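Local coordinates for GMP reductase (Trypanosoma brucei brucei, PDB 6JIG) that catalyses the NADPH-dependent reductive deamination of GMP to IMP and is regulated allosterically, with changes of oligomeric state, through its CBS domain, at the interface of chains A and B. Numbering follows the deposited sequence. Chains: chain A/B, GMP reductase.

Contact 1: the interface of chains A and B. Residues chain A 321-325, 426; chain B 356-358, 450.
The end of the short helix 320-323 of one catalytic barrel meets the N-terminal turn of helix 357-365 of its neighbour, so carbonyls of chain A face donors of chain B. A:Leu322 O is gripped twice. The hydroxyl B:Thr356 OG1 reaches it in the carbonyl plane, on a lone pair, at 3.0 Å. The backbone amide B:Gly358 N also lies 3.0 Å from A:Leu322 O, but it comes from above that plane, 36° out of it, and its bond is bent. One residue on, B:Ser357 OG donates to A:Val323 O at 2.6 Å, again in plane and on a lone pair. With chi1 at 56°, this hydroxyl is tucked between its own backbone N and carbonyl carbon and turned toward the chain A carbonyl. The first-turn amide and the helix end may together polarise the two acceptors.

Carbon contacts flank the polar pairs. A:Gly325 CA rests 3.8 Å from B:Gly358 CA, backbone against backbone with no side chain in between. A:Val323 CG1, anti to its backbone N, lies 4.0 Å from B:Gly450 CA, bringing helix 440-457 into the contact. The patch fastens the segment following the catalytic loop of one subunit to the adjoining barrel, within an interface suited to the homotetramer.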
loop_
_atom_site.group_PDB
_atom_site.type_symbol
_atom_site.label_atom_id
_atom_site.label_comp_id
_atom_site.label_asym_id
_atom_site.label_seq_id
_atom_site.Cartn_x
_atom_site.Cartn_y
_atom_site.Cartn_z
ATOM N N ARG A 321 -20.017 18.489 -13.142
ATOM C CA ARG A 321 -20.334 17.333 -13.960
ATOM C C ARG A 321 -20.824 16.166 -13.105
ATOM O O ARG A 321 -21.592 15.333 -13.593
ATOM C CB ARG A 321 -19.105 16.949 -14.805
ATOM C CG ARG A 321 -18.674 18.083 -15.753
ATOM C CD ARG A 321 -17.430 17.761 -16.582
ATOM N NE ARG A 321 -17.014 18.885 -17.426
ATOM C CZ ARG A 321 -16.029 18.820 -18.318
ATOM N NH1 ARG A 321 -15.358 17.675 -18.502
ATOM N NH2 ARG A 321 -15.717 19.894 -19.028
ATOM N N LEU A 322 -20.425 16.105 -11.830
ATOM C CA LEU A 322 -20.896 15.033 -10.955
ATOM C C LEU A 322 -22.196 15.378 -10.247
ATOM O O LEU A 322 -22.977 14.468 -9.946
ATOM C CB LEU A 322 -19.840 14.685 -9.902
ATOM C CG LEU A 322 -18.453 14.338 -10.463
ATOM C CD1 LEU A 322 -17.503 13.947 -9.346
ATOM C CD2 LEU A 322 -18.547 13.237 -11.502
ATOM N N VAL A 323 -22.442 16.655 -9.965
ATOM C CA VAL A 323 -23.647 17.051 -9.239
ATOM C C VAL A 323 -24.812 17.300 -10.189
ATOM O O VAL A 323 -25.921 16.802 -9.978
ATOM C CB VAL A 323 -23.359 18.288 -8.363
ATOM C CG1 VAL A 323 -24.650 18.827 -7.785
ATOM C CG2 VAL A 323 -22.391 17.926 -7.249
ATOM N N ALA A 324 -24.583 18.078 -11.246
ATOM C CA ALA A 324 -25.624 18.364 -12.233
ATOM C C ALA A 324 -25.575 17.449 -13.449
ATOM O O ALA A 324 -26.595 17.288 -14.127
ATOM C CB ALA A 324 -25.512 19.820 -12.708
ATOM N N GLY A 325 -24.418 16.868 -13.753
ATOM C CA GLY A 325 -24.294 16.000 -14.910
ATOM C C GLY A 325 -24.004 16.719 -16.208
ATOM O O GLY A 325 -24.035 16.081 -17.270
ATOM N N VAL A 426 -26.191 23.020 -2.362
ATOM C CA VAL A 426 -25.842 21.766 -3.027
ATOM C C VAL A 426 -24.487 22.005 -3.688
ATOM O O VAL A 426 -24.426 22.609 -4.771
ATOM C CB VAL A 426 -26.921 21.338 -4.036
ATOM C CG1 VAL A 426 -26.583 19.985 -4.671
ATOM C CG2 VAL A 426 -28.290 21.278 -3.352
ATOM N N THR B 356 -24.491 9.317 -8.601
ATOM C CA THR B 356 -24.492 10.718 -8.198
ATOM C C THR B 356 -25.786 11.350 -8.668
ATOM O O THR B 356 -26.496 10.792 -9.509
ATOM C CB THR B 356 -23.320 11.492 -8.818
ATOM O OG1 THR B 356 -23.479 11.490 -10.248
ATOM C CG2 THR B 356 -21.975 10.850 -8.467
ATOM N N SER B 357 -26.089 12.538 -8.129
ATOM C CA SER B 357 -27.227 13.288 -8.641
ATOM C C SER B 357 -27.042 13.617 -10.115
ATOM O O SER B 357 -28.027 13.676 -10.862
ATOM C CB SER B 357 -27.450 14.570 -7.823
ATOM O OG SER B 357 -26.295 15.400 -7.792
ATOM N N GLY B 358 -25.788 13.795 -10.558
ATOM C CA GLY B 358 -25.543 14.022 -11.978
ATOM C C GLY B 358 -26.055 12.892 -12.854
ATOM O O GLY B 358 -26.587 13.125 -13.942
ATOM N N GLY B 450 -29.436 18.417 -6.861
ATOM C CA GLY B 450 -28.548 18.189 -7.992
ATOM C C GLY B 450 -29.311 18.048 -9.293
ATOM O O GLY B 450 -28.955 18.657 -10.303
#

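Contact 2: the interface of chains A and B. Residues chain A 11-12, 14, 16-17, 474; chain B 475-476, 478-479.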
loop_
_atom_site.group_PDB
_atom_site.type_symbol
_atom_site.label_atom_id
_atom_site.label_comp_id
_atom_site.label_asym_id
_atom_site.label_seq_id
_atom_site.Cartn_x
_atom_site.Cartn_y
_atom_site.Cartn_z
ATOM N N THR A 11 -19.052 13.259 -30.152
ATOM C CA THR A 11 -17.992 13.014 -29.185
ATOM C C THR A 11 -17.235 14.309 -28.922
ATOM O O THR A 11 -16.807 14.980 -29.863
ATOM C CB THR A 11 -17.041 11.927 -29.688
ATOM O OG1 THR A 11 -17.734 10.679 -29.664
ATOM C CG2 THR A 11 -15.815 11.821 -28.783
ATOM N N GLY A 12 -17.075 14.662 -27.649
ATOM C CA GLY A 12 -16.291 15.827 -27.271
ATOM C C GLY A 12 -14.910 15.403 -26.801
ATOM O O GLY A 12 -14.740 14.341 -26.211
ATOM N N THR A 14 -11.152 16.394 -24.806
ATOM C CA THR A 14 -10.436 17.263 -23.883
ATOM C C THR A 14 -8.955 17.302 -24.256
ATOM O O THR A 14 -8.526 16.690 -25.245
ATOM C CB THR A 14 -10.641 16.822 -22.431
ATOM O OG1 THR A 14 -10.180 17.873 -21.574
ATOM C CG2 THR A 14 -9.856 15.543 -22.143
ATOM N N ASP A 16 -6.265 15.990 -22.945
ATOM C CA ASP A 16 -5.594 14.691 -22.963
ATOM C C ASP A 16 -6.007 13.806 -24.134
ATOM O O ASP A 16 -5.419 12.725 -24.301
ATOM C CB ASP A 16 -5.845 13.936 -21.659
ATOM C CG ASP A 16 -4.921 14.369 -20.551
ATOM O OD1 ASP A 16 -3.967 15.131 -20.829
ATOM O OD2 ASP A 16 -5.150 13.955 -19.398
ATOM N N ASP A 17 -6.991 14.209 -24.939
ATOM C CA ASP A 17 -7.368 13.420 -26.106
ATOM C C ASP A 17 -6.532 13.723 -27.348
ATOM O O ASP A 17 -6.640 12.989 -28.333
ATOM C CB ASP A 17 -8.844 13.638 -26.467
ATOM C CG ASP A 17 -9.808 12.946 -25.491
ATOM O OD1 ASP A 17 -9.652 11.726 -25.253
ATOM O OD2 ASP A 17 -10.721 13.623 -24.962
ATOM N N ARG A 474 -5.789 12.924 -32.683
ATOM C CA ARG A 474 -6.415 12.312 -31.522
ATOM C C ARG A 474 -5.625 11.082 -31.091
ATOM O O ARG A 474 -5.067 10.370 -31.928
ATOM C CB ARG A 474 -7.856 11.953 -31.882
ATOM C CG ARG A 474 -8.641 11.271 -30.816
ATOM C CD ARG A 474 -10.109 11.420 -31.139
ATOM N NE ARG A 474 -10.913 10.542 -30.312
ATOM C CZ ARG A 474 -12.181 10.279 -30.578
ATOM N NH1 ARG A 474 -12.745 10.831 -31.653
ATOM N NH2 ARG A 474 -12.867 9.473 -29.785
ATOM N N MET B 475 -18.061 11.532 -24.002
ATOM C CA MET B 475 -16.691 11.809 -23.590
ATOM C C MET B 475 -15.874 10.524 -23.594
ATOM O O MET B 475 -16.415 9.423 -23.435
ATOM C CB MET B 475 -16.621 12.503 -22.201
ATOM C CG MET B 475 -17.507 11.931 -21.108
ATOM S SD MET B 475 -17.249 12.808 -19.534
ATOM C CE MET B 475 -18.520 12.052 -18.517
ATOM N N THR B 476 -14.571 10.666 -23.860
ATOM C CA THR B 476 -13.633 9.558 -23.733
ATOM C C THR B 476 -13.265 9.359 -22.261
ATOM O O THR B 476 -13.701 10.104 -21.373
ATOM C CB THR B 476 -12.366 9.822 -24.552
ATOM O OG1 THR B 476 -11.607 10.841 -23.890
ATOM C CG2 THR B 476 -12.717 10.291 -25.965
ATOM N N ALA B 478 -10.442 10.107 -21.105
ATOM C CA ALA B 478 -9.758 11.337 -20.744
ATOM C C ALA B 478 -10.756 12.406 -20.323
ATOM O O ALA B 478 -10.549 13.107 -19.324
ATOM C CB ALA B 478 -8.908 11.813 -21.922
ATOM N N GLY B 479 -11.854 12.539 -21.071
ATOM C CA GLY B 479 -12.888 13.483 -20.685
ATOM C C GLY B 479 -13.501 13.158 -19.335
ATOM O O GLY B 479 -13.793 14.058 -18.540
HETATM O O HOH W 1 -13.466 13.358 -24.114
#
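The flat carboxylate of A:Asp17 lies between two methyl groups of chain B, with polar partners around its rim. B:Ala478 CB sits over one face, 3.9 Å from A:Asp17 CG, while B:Thr476 CG2 lies above the opposite face, 4.0 Å from A:Asp17 CG and displaced toward OD1. At the edge, A:Asp17 and B:Thr476 meet tip to tip: the hydroxyl B:Thr476 OG1 donates to the syn lone pair of A:Asp17 OD1, a short bond of 2.5 Å. The same hydroxyl is 3.1 Å from A:Asp17 OD2, at most a weaker second branch. A chi1 of 72° sets OG1 between the backbone N and carbonyl carbon of B:Thr476, where it also receives weak bonds from the amides of B:Ala478 and B:Gly479 and so caps helix 477-483.

Within chain A, the amide A:Thr14 N fixes the rotation of the carboxylate, donating to the anti lone pair of A:Asp17 OD2 at 2.8 Å in a nearly straight bond (174°). A water ties the polar groups together: it lies 2.6 Å from A:Gly12 O and 2.9 Å from B:Thr476 N, and also contacts A:Asp17 OD2 and B:Thr476 OG1. It thereby links the chains beside the parallel bridge of A:Gly12 with B:Met475.

The second flat group, the guanidinium of A:Arg474, ends an extended side chain and points its NH2 corner tip to tip at the methyl B:Thr476 CG2, which lies beyond that corner and raised from the plane, not over the face. Farther along, A:Asp16 CB packs 3.7 Å from B:Ala478 CB, and A:Thr14 CG2 touches the backbone from B:Ala478 to B:Gly479. Here the N-terminal segment of one subunit receives the start of the partner's last helix, joining their terminal regions in the assembly.

Contacts 1 and 2 are about 20 Å apart between the centres of their C-alpha atoms and share no residue, yet both belong to the same A-B interface. Contact 1 joins barrel elements, contact 2 the terminal segments, so the two subunits are fastened at separate levels. Their centres lie about 10 and 16 Å from A:Ala318, the engineered replacement of the catalytic cysteine, whose loop also binds the potassium ion. Subunit association may therefore help to position that loop. A:Arg415, the predicted proton acceptor, is much farther from both. The interface is not an exact two-fold, as expected around a tetramer ring.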